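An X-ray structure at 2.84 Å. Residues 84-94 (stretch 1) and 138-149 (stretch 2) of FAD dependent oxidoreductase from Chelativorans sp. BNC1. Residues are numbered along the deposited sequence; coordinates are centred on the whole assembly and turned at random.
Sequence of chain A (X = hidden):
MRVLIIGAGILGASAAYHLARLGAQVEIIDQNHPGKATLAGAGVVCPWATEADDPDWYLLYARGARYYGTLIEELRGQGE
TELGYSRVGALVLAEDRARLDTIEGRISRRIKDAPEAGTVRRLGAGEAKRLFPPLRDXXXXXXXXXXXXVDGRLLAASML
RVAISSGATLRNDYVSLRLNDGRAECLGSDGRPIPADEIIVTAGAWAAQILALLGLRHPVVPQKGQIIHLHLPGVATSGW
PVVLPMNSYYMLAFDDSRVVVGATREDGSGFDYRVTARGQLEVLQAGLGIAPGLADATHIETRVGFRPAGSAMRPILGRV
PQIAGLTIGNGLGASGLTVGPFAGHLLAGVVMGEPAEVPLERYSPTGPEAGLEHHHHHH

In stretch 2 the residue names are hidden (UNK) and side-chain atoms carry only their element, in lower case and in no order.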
# COMPACT_ATOMS: atom_id res chain seq x y z
N GLY A 84 -21.15 4.12 -9.26
CA GLY A 84 -21.04 5.17 -8.27
C GLY A 84 -21.82 6.43 -8.58
O GLY A 84 -21.58 7.46 -7.94
N TYR A 85 -22.74 6.38 -9.54
CA TYR A 85 -23.52 7.55 -9.91
C TYR A 85 -24.75 7.68 -9.03
O TYR A 85 -25.35 6.69 -8.60
CB TYR A 85 -23.94 7.48 -11.38
CG TYR A 85 -24.74 8.68 -11.84
CD1 TYR A 85 -24.10 9.82 -12.29
CD2 TYR A 85 -26.12 8.67 -11.81
CE1 TYR A 85 -24.82 10.93 -12.71
CE2 TYR A 85 -26.85 9.77 -12.22
CZ TYR A 85 -26.19 10.90 -12.67
OH TYR A 85 -26.91 12.00 -13.08
N SER A 86 -25.13 8.93 -8.75
CA SER A 86 -26.32 9.21 -7.96
C SER A 86 -26.72 10.68 -8.08
O SER A 86 -25.88 11.57 -7.90
CB SER A 86 -26.09 8.83 -6.50
OG SER A 86 -27.28 8.97 -5.74
N ARG A 87 -27.98 10.93 -8.40
CA ARG A 87 -28.51 12.30 -8.49
C ARG A 87 -28.88 12.75 -7.08
O ARG A 87 -30.04 12.77 -6.67
CB ARG A 87 -29.71 12.35 -9.43
CG ARG A 87 -30.23 13.75 -9.73
CD ARG A 87 -31.40 13.70 -10.71
NE ARG A 87 -31.93 15.03 -11.01
CZ ARG A 87 -32.93 15.62 -10.36
NH1 ARG A 87 -33.54 15.00 -9.35
NH2 ARG A 87 -33.33 16.83 -10.73
N VAL A 88 -27.84 13.12 -6.31
CA VAL A 88 -27.99 13.41 -4.89
C VAL A 88 -28.20 14.89 -4.60
O VAL A 88 -28.40 15.26 -3.44
CB VAL A 88 -26.77 12.92 -4.10
CG1 VAL A 88 -26.62 11.42 -4.22
CG2 VAL A 88 -25.50 13.62 -4.58
N GLY A 89 -28.17 15.75 -5.62
CA GLY A 89 -28.24 17.18 -5.41
C GLY A 89 -26.91 17.74 -4.94
O GLY A 89 -25.97 17.02 -4.61
N ALA A 90 -26.84 19.07 -4.91
CA ALA A 90 -25.62 19.76 -4.54
C ALA A 90 -25.95 20.96 -3.66
O ALA A 90 -27.04 21.52 -3.74
CB ALA A 90 -24.84 20.23 -5.77
N LEU A 91 -24.99 21.33 -2.82
CA LEU A 91 -25.08 22.51 -1.97
C LEU A 91 -23.96 23.46 -2.33
O LEU A 91 -22.78 23.08 -2.34
CB LEU A 91 -24.98 22.13 -0.49
CG LEU A 91 -26.11 21.27 0.09
CD1 LEU A 91 -25.76 20.81 1.49
CD2 LEU A 91 -27.42 22.04 0.09
N VAL A 92 -24.31 24.71 -2.64
CA VAL A 92 -23.35 25.75 -2.98
C VAL A 92 -23.24 26.68 -1.79
O VAL A 92 -24.25 27.25 -1.34
CB VAL A 92 -23.76 26.51 -4.25
CG1 VAL A 92 -22.70 27.53 -4.63
CG2 VAL A 92 -24.00 25.53 -5.39
N LEU A 93 -22.03 26.84 -1.27
CA LEU A 93 -21.78 27.64 -0.08
C LEU A 93 -20.96 28.88 -0.44
O LEU A 93 -20.41 29.00 -1.53
CB LEU A 93 -21.04 26.82 0.98
CG LEU A 93 -21.82 25.78 1.78
CD1 LEU A 93 -22.65 24.89 0.87
CD2 LEU A 93 -20.87 24.94 2.62
N ALA A 94 -20.91 29.80 0.51
CA ALA A 94 -20.06 30.98 0.42
C ALA A 94 -19.97 31.59 1.81
O ALA A 94 -20.85 31.38 2.65
CB ALA A 94 -20.60 32.00 -0.60
N UNK A 138 -24.25 27.11 10.93
CA UNK A 138 -24.44 28.52 10.63
C UNK A 138 -24.30 28.84 9.15
O UNK A 138 -24.22 30.02 8.79
c UNK A 138 -23.44 29.36 11.43
o UNK A 138 -21.35 30.19 10.64
c UNK A 138 -22.01 29.17 10.95
o UNK A 138 -21.56 28.01 10.87
N UNK A 139 -24.28 27.83 8.29
CA UNK A 139 -23.99 28.03 6.87
C UNK A 139 -25.29 28.13 6.08
O UNK A 139 -26.11 27.21 6.11
c UNK A 139 -21.68 26.86 6.81
c UNK A 139 -23.13 26.88 6.34
c UNK A 139 -21.03 25.52 6.49
c UNK A 139 -20.89 28.00 6.18
N UNK A 140 -25.46 29.26 5.39
CA UNK A 140 -26.47 29.35 4.35
C UNK A 140 -25.94 28.68 3.08
O UNK A 140 -24.73 28.54 2.88
o UNK A 140 -27.41 33.93 5.86
c UNK A 140 -27.45 33.09 4.93
c UNK A 140 -27.20 31.63 5.27
c UNK A 140 -26.81 30.81 4.05
o UNK A 140 -27.67 33.40 3.75
N UNK A 141 -26.87 28.26 2.22
CA UNK A 141 -26.48 27.52 1.03
C UNK A 141 -27.57 27.64 -0.02
O UNK A 141 -28.68 28.11 0.24
c UNK A 141 -26.21 26.04 1.36
N UNK A 142 -27.22 27.20 -1.23
CA UNK A 142 -28.14 27.13 -2.36
C UNK A 142 -28.25 25.67 -2.77
O UNK A 142 -27.24 25.02 -3.04
c UNK A 142 -28.63 27.87 -4.71
c UNK A 142 -27.67 28.00 -3.54
c UNK A 142 -27.53 29.46 -3.10
c UNK A 142 -26.83 30.34 -4.11
N UNK A 143 -29.48 25.16 -2.81
CA UNK A 143 -29.72 23.74 -3.06
C UNK A 143 -30.03 23.54 -4.54
O UNK A 143 -30.97 24.14 -5.07
n UNK A 143 -31.02 19.57 -2.07
c UNK A 143 -30.42 20.74 -1.67
c UNK A 143 -30.88 23.24 -2.19
c UNK A 143 -32.01 19.87 -2.89
c UNK A 143 -31.08 21.76 -2.26
n UNK A 143 -32.07 21.18 -3.02
N UNK A 144 -29.24 22.70 -5.19
CA UNK A 144 -29.45 22.34 -6.60
C UNK A 144 -29.76 20.85 -6.66
O UNK A 144 -28.83 20.03 -6.73
c UNK A 144 -27.86 24.16 -7.30
c UNK A 144 -28.23 22.68 -7.46
c UNK A 144 -26.61 24.56 -8.07
c UNK A 144 -28.51 22.36 -8.92
N UNK A 145 -31.03 20.44 -6.65
CA UNK A 145 -31.33 19.00 -6.62
C UNK A 145 -30.72 18.21 -7.76
O UNK A 145 -30.57 16.99 -7.64
c UNK A 145 -33.31 20.30 -6.20
c UNK A 145 -32.87 18.96 -6.67
c UNK A 145 -32.25 21.26 -6.65
N UNK A 146 -30.36 18.87 -8.87
CA UNK A 146 -29.84 18.16 -10.03
C UNK A 146 -28.39 17.75 -9.93
O UNK A 146 -27.94 16.90 -10.70
N UNK A 147 -27.63 18.35 -9.01
CA UNK A 147 -26.24 18.00 -8.86
C UNK A 147 -26.05 16.52 -8.56
O UNK A 147 -26.75 15.97 -7.70
N UNK A 148 -25.12 15.88 -9.25
CA UNK A 148 -24.86 14.46 -9.08
C UNK A 148 -23.36 14.23 -8.93
O UNK A 148 -22.55 15.13 -9.12
c UNK A 148 -25.40 13.64 -10.26
N UNK A 149 -23.01 12.99 -8.56
CA UNK A 149 -21.62 12.57 -8.46
C UNK A 149 -21.48 11.20 -9.10
O UNK A 149 -22.47 10.53 -9.43
n UNK A 149 -22.74 7.69 -5.56
n UNK A 149 -22.83 9.88 -4.85
c UNK A 149 -22.12 10.42 -6.01
c UNK A 149 -22.11 11.95 -5.99
n UNK A 149 -23.75 8.20 -3.57
c UNK A 149 -23.10 8.59 -4.66
c UNK A 149 -21.14 12.55 -7.00

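Position 138 has two side-chain carbons, the second carrying two oxygens. It touches nothing on stretch 1. This is Asp-138.

Position 139 has four carbons, forked at the second. One tip lies 3.9 Å from CD2 of Leu-93. It is Leu-139, and that tip is CD1.

Position 140 has three carbons, the third carrying two oxygens. The side chain stays clear of stretch 1. It is Glu-140.

Position 141 has one carbon. This CB lies 3.8 Å from Leu-93 CD1, on the same face of the sheet as Leu-91 and Leu-93. It is Ala-141.

Position 142 has four carbons, forked at the first, with one arm two carbons long. Its CB is 4.2 Å from Val-92 CB. It is Ile-142. Its backbone pairs with Val-92 both ways, N to O and O to N, each at 3.0 Å.

Position 143 has one carbon, then a five-membered ring of three carbons and two nitrogens. A ring carbon lies 3.7 Å from Leu-91 CD2, which sits at the ring edge. It is His-143, and that carbon is CD2.

Position 144 again has four carbons forked at the first, one arm two carbons long. The end of the long arm lies 3.9 Å from Val-92 CG2. It is Ile-144, and that atom is CD1. Ile-144 N donates to Ala-90 O and Ala-90 N to Ile-144 O, both at 2.9 Å.

Position 145 has three carbons closing a ring onto the backbone N. The CA-to-CB bond points away from stretch 1. It is Pro-145, in a type I turn that runs from Ile-144 to position 147.

Position 146 has no side-chain atoms: Gly-146. Its backbone N lies over one face of the Arg-87 guanidinium.

Position 147 also has none: Gly-147. A CB here would clash with Ala-90 CB, at 2.5 Å. Gly-147 O accepts a weak bond from Gly-89 N at 2.5 Å.

Position 148 has one carbon, its CB, 3.7 Å from Tyr-85 CE1 and 3.2 Å from Ser-86 O. It is Ala-148.

Position 149 has three carbons, a nitrogen, then a carbon carrying two more nitrogens. One of the two end nitrogens lies 2.7 Å from Gly-84 O, and Ser-86 CB lies over one face of the end group. It is Arg-149; the nitrogen is NH1, and it donates a hydrogen bond to Gly-84 O.

The contact is antiparallel pairing in two ladders. Ala-90 and Val-92 pair with Ile-144 and Ile-142, whose side chains share one face. Beyond the turn, Ser-86 and Arg-149 form a single bridge, with the register shifted by one. The Arg-149 side chain bends at chi1 and chi2 (both p), and its NH1 reaches Gly-84 O, adding a hydrogen bond at that end.

Stretch 2 138-149: DLEAIHIPGGAR
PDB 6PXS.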